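Hypothetical conserved protein TTC0263 (Thermus thermophilus, PDB 2PL2) is of unknown function but belongs to the tetratricopeptide repeat proteins, all-helical proteins whose stacked helix pairs commonly serve as scaffolds for protein-protein interaction. Local coordinates at residues L141-A144 with L145-D149; A158-Y161 with L162-R166. All coordinates share one frame; numbering follows the deposited sequence.

Contact 1: residues L141-A144 with L145-D149; sequences LKQA and LALED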
loop_
_atom_site.group_PDB
_atom_site.type_symbol
_atom_site.label_atom_id
_atom_site.label_comp_id
_atom_site.label_asym_id
_atom_site.label_seq_id
_atom_site.Cartn_x
_atom_site.Cartn_y
_atom_site.Cartn_z
ATOM N N LEU A 141 -13.551 6.944 17.770
ATOM C CA LEU A 141 -14.038 5.808 16.999
ATOM C C LEU A 141 -15.470 5.469 17.387
ATOM O O LEU A 141 -16.318 5.237 16.523
ATOM C CB LEU A 141 -13.120 4.601 17.186
ATOM C CG LEU A 141 -11.745 4.795 16.538
ATOM C CD1 LEU A 141 -10.955 3.489 16.580
ATOM C CD2 LEU A 141 -11.914 5.255 15.097
ATOM N N LYS A 142 -15.745 5.453 18.688
ATOM C CA LYS A 142 -17.099 5.175 19.148
ATOM C C LYS A 142 -17.983 6.263 18.582
ATOM O O LYS A 142 -19.109 6.008 18.152
ATOM C CB LYS A 142 -17.160 5.160 20.675
ATOM C CG LYS A 142 -16.493 3.932 21.247
ATOM C CD LYS A 142 -16.808 3.692 22.701
ATOM C CE LYS A 142 -16.211 2.356 23.134
ATOM N NZ LYS A 142 -16.463 2.013 24.567
ATOM N N GLN A 143 -17.450 7.479 18.559
ATOM C CA GLN A 143 -18.184 8.611 18.018
ATOM C C GLN A 143 -18.470 8.289 16.558
ATOM O O GLN A 143 -19.611 8.364 16.107
ATOM C CB GLN A 143 -17.344 9.886 18.127
ATOM C CG GLN A 143 -18.101 11.109 18.599
ATOM C CD GLN A 143 -19.340 11.392 17.772
ATOM O OE1 GLN A 143 -20.293 10.602 17.771
ATOM N NE2 GLN A 143 -19.345 12.528 17.072
ATOM N N ALA A 144 -17.424 7.902 15.831
ATOM C CA ALA A 144 -17.548 7.548 14.416
ATOM C C ALA A 144 -18.657 6.529 14.226
ATOM O O ALA A 144 -19.532 6.699 13.386
ATOM C CB ALA A 144 -16.228 6.976 13.896
ATOM N N LEU A 145 -18.600 5.472 15.028
ATOM C CA LEU A 145 -19.568 4.374 15.002
ATOM C C LEU A 145 -20.989 4.837 15.292
ATOM O O LEU A 145 -21.931 4.402 14.647
ATOM C CB LEU A 145 -19.139 3.325 16.025
ATOM C CG LEU A 145 -19.507 1.857 15.853
ATOM C CD1 LEU A 145 -19.166 1.360 14.454
ATOM C CD2 LEU A 145 -18.743 1.076 16.895
ATOM N N ALA A 146 -21.140 5.726 16.265
ATOM C CA ALA A 146 -22.451 6.257 16.633
ATOM C C ALA A 146 -23.096 6.945 15.434
ATOM O O ALA A 146 -24.320 6.963 15.301
ATOM C CB ALA A 146 -22.307 7.229 17.777
ATOM N N LEU A 147 -22.269 7.499 14.549
ATOM C CA LEU A 147 -22.768 8.170 13.345
ATOM C C LEU A 147 -23.041 7.181 12.216
ATOM O O LEU A 147 -24.031 7.293 11.506
ATOM C CB LEU A 147 -21.755 9.207 12.869
ATOM C CG LEU A 147 -21.521 10.383 13.815
ATOM C CD1 LEU A 147 -20.289 11.160 13.381
ATOM C CD2 LEU A 147 -22.766 11.265 13.821
ATOM N N GLU A 148 -22.155 6.207 12.054
ATOM C CA GLU A 148 -22.302 5.205 11.000
ATOM C C GLU A 148 -21.741 3.887 11.501
ATOM O O GLU A 148 -20.527 3.751 11.599
ATOM C CB GLU A 148 -21.506 5.609 9.753
ATOM C CG GLU A 148 -21.931 6.892 9.092
ATOM C CD GLU A 148 -22.882 6.657 7.942
ATOM O OE1 GLU A 148 -22.613 5.733 7.144
ATOM O OE2 GLU A 148 -23.888 7.397 7.818
ATOM N N ASP A 149 -22.600 2.926 11.827
ATOM C CA ASP A 149 -22.108 1.626 12.288
ATOM C C ASP A 149 -21.760 0.878 11.009
ATOM O O ASP A 149 -22.642 0.589 10.202
ATOM C CB ASP A 149 -23.192 0.856 13.054
ATOM C CG ASP A 149 -22.675 -0.449 13.654
ATOM O OD1 ASP A 149 -21.882 -1.152 12.991
ATOM O OD2 ASP A 149 -23.066 -0.788 14.789
#

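Contact 2: residues A158-Y161 with L162-R166; sequences AELY and LSMGR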
loop_
_atom_site.group_PDB
_atom_site.type_symbol
_atom_site.label_atom_id
_atom_site.label_comp_id
_atom_site.label_asym_id
_atom_site.label_seq_id
_atom_site.Cartn_x
_atom_site.Cartn_y
_atom_site.Cartn_z
ATOM N N ALA A 158 -11.605 -2.591 16.433
ATOM C CA ALA A 158 -10.952 -3.871 16.712
ATOM C C ALA A 158 -9.474 -3.620 16.843
ATOM O O ALA A 158 -8.855 -3.986 17.847
ATOM C CB ALA A 158 -11.215 -4.863 15.575
ATOM N N GLU A 159 -8.921 -2.996 15.806
ATOM C CA GLU A 159 -7.506 -2.637 15.749
ATOM C C GLU A 159 -7.059 -1.860 16.964
ATOM O O GLU A 159 -6.007 -2.153 17.521
ATOM C CB GLU A 159 -7.212 -1.827 14.486
ATOM C CG GLU A 159 -6.889 -2.693 13.293
ATOM C CD GLU A 159 -5.636 -3.513 13.518
ATOM O OE1 GLU A 159 -4.559 -2.906 13.670
ATOM O OE2 GLU A 159 -5.729 -4.758 13.545
ATOM N N LEU A 160 -7.837 -0.860 17.372
ATOM C CA LEU A 160 -7.474 -0.091 18.569
ATOM C C LEU A 160 -7.511 -0.967 19.835
ATOM O O LEU A 160 -6.841 -0.672 20.819
ATOM C CB LEU A 160 -8.408 1.107 18.755
ATOM C CG LEU A 160 -8.185 1.922 20.038
ATOM C CD1 LEU A 160 -6.756 2.464 20.096
ATOM C CD2 LEU A 160 -9.212 3.042 20.113
ATOM N N TYR A 161 -8.289 -2.049 19.809
ATOM C CA TYR A 161 -8.362 -2.938 20.964
ATOM C C TYR A 161 -7.156 -3.857 21.044
ATOM O O TYR A 161 -6.731 -4.246 22.140
ATOM C CB TYR A 161 -9.653 -3.748 20.943
ATOM C CG TYR A 161 -10.846 -2.924 21.334
ATOM C CD1 TYR A 161 -10.727 -1.940 22.307
ATOM C CD2 TYR A 161 -12.088 -3.120 20.744
ATOM C CE1 TYR A 161 -11.802 -1.171 22.682
ATOM C CE2 TYR A 161 -13.186 -2.349 21.117
ATOM C CZ TYR A 161 -13.025 -1.371 22.090
ATOM O OH TYR A 161 -14.067 -0.572 22.468
ATOM N N LEU A 162 -6.600 -4.204 19.888
ATOM C CA LEU A 162 -5.410 -5.043 19.875
ATOM C C LEU A 162 -4.242 -4.209 20.391
ATOM O O LEU A 162 -3.373 -4.709 21.104
ATOM C CB LEU A 162 -5.131 -5.568 18.464
ATOM C CG LEU A 162 -6.041 -6.737 18.072
ATOM C CD1 LEU A 162 -5.714 -7.228 16.683
ATOM C CD2 LEU A 162 -5.860 -7.857 19.077
ATOM N N SER A 163 -4.251 -2.925 20.050
ATOM C CA SER A 163 -3.206 -1.998 20.482
ATOM C C SER A 163 -3.284 -1.767 21.993
ATOM O O SER A 163 -2.257 -1.662 22.667
ATOM C CB SER A 163 -3.357 -0.651 19.770
ATOM O OG SER A 163 -4.414 0.107 20.340
ATOM N N MET A 164 -4.509 -1.678 22.511
ATOM C CA MET A 164 -4.736 -1.463 23.937
ATOM C C MET A 164 -4.591 -2.753 24.742
ATOM O O MET A 164 -4.399 -2.715 25.960
ATOM C CB MET A 164 -6.133 -0.872 24.181
ATOM C CG MET A 164 -6.325 0.541 23.674
ATOM S SD MET A 164 -7.940 1.215 24.066
ATOM C CE MET A 164 -8.835 0.678 22.726
ATOM N N GLY A 165 -4.691 -3.893 24.066
ATOM C CA GLY A 165 -4.564 -5.158 24.764
ATOM C C GLY A 165 -5.907 -5.774 25.105
ATOM O O GLY A 165 -5.966 -6.772 25.831
ATOM N N ARG A 166 -6.985 -5.172 24.600
ATOM C CA ARG A 166 -8.333 -5.685 24.834
ATOM C C ARG A 166 -8.672 -6.710 23.751
ATOM O O ARG A 166 -9.538 -6.481 22.910
ATOM C CB ARG A 166 -9.351 -4.551 24.791
ATOM C CG ARG A 166 -9.160 -3.463 25.838
ATOM C CD ARG A 166 -10.295 -2.454 25.724
ATOM N NE ARG A 166 -10.198 -1.362 26.682
ATOM C CZ ARG A 166 -11.136 -0.433 26.837
ATOM N NH1 ARG A 166 -12.233 -0.473 26.094
ATOM N NH2 ARG A 166 -10.979 0.535 27.732
#

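Contact 1: residues L141-A144 with L145-D149
Leu145 and Ala144 carry most of this local contact, which spans the C-terminal end of helix 134-147 and the start of the loop after it. The backbone N of Leu145 donates to Leu141 O at 2.7 Å. Ala146 N repeats the i to i+4 pattern on Lys142 O at 2.8 Å, and Leu147 N does so on Gln143 O at 3.2 Å. Ala144 O then closes the helix. It takes the N-H of Glu148 at 3.0 Å and a weak second bond from Leu147 N. Glu148 is the first residue to leave helical geometry, so this bond marks the helix end. Leu145 CB rests 3.4 Å from both Leu141 O and Lys142 O. On another flank the Gln143 chain bends at chi2 (-54°), and its amide end crosses Leu147 at an angle. Gln143 OE1 lies 3.9 Å from Ala146 CB and Gln143 NE2 4.0 Å from Leu147 CD1, both loose contacts. Lys142 turns its amine to Glu138, one turn earlier, in a salt bridge. Leu145 packs on Ile153, Arg154 and Leu157 of helix 151-164. Leu141, Gln143 and Leu147 meet helix 118-130, which places this helix end between its two neighbours in the repeat array.

Contact 2: residues A158-Y161 with L162-R166
Tyr161 and Arg166 lie with ring and guanidinium planes only 14° apart, although their side chains run at an angle and Arg166 CD meets the ring obliquely. They sit at the C-terminal end of helix 151-164, where a Schellman motif leads to helix 167-180 of the tetratricopeptide repeat fold. Its bonds are weak: Arg166 N to Tyr161 O, and Gly165 N to Leu162 O at 3.3 Å. Gly165 N also bonds weakly to Tyr161 O. Gly165 has positive phi (98°), so the chain leaves the helix here and Arg166 takes the N-cap position of the next one. Arg166 CD approaches Tyr161 CD1 to 3.5 Å. The arginine chain is extended from CG to NE, which places NH1 beside Tyr161 CE1, 4.1 Å from Tyr161 OH. Both polar ends converge on Glu138 of helix 134-147: Arg166 NH1 makes a salt bridge, Tyr161 OH a weak hydrogen bond. Met164 lies beside Tyr161 and points the same way. Met164 SD lies 4.3 Å above the Arg166 guanidinium plane, displaced from its centre. Glu159 forms a salt bridge with Arg20 of the second subunit, and Leu162 also packs on that arginine. Leu160 O accepts both Met164 N, at 3.1 Å, and the hydroxyl of Ser163. Ser163 OG stands 2.6 Å from Leu160 O, above the carbonyl plane and on the same face as Met164 N.

Contacts 1 and 2 each hold the C-terminal end of one of two successive helices, 134-147 and 151-164. Contact 1 lies about 15 Å and contact 2 about 19 Å, centre to centre, from the middle of the chain; both mix buried and exposed residues. Their centres are about 17 Å apart, yet they touch: Lys142 CE packs on Tyr161 OH at 3.7 Å, and Leu141 meets Leu160. Contact 1 is mostly backbone bonding with aliphatic side chains, set between helices 118-130 and 151-164. Contact 2 adds an aromatic ring, a thioether and charged groups, and it faces helices 134-147 and 167-180. Glu138 serves both contacts, pairing with Lys142 and Arg166. The second subunit reaches contact 2 alone.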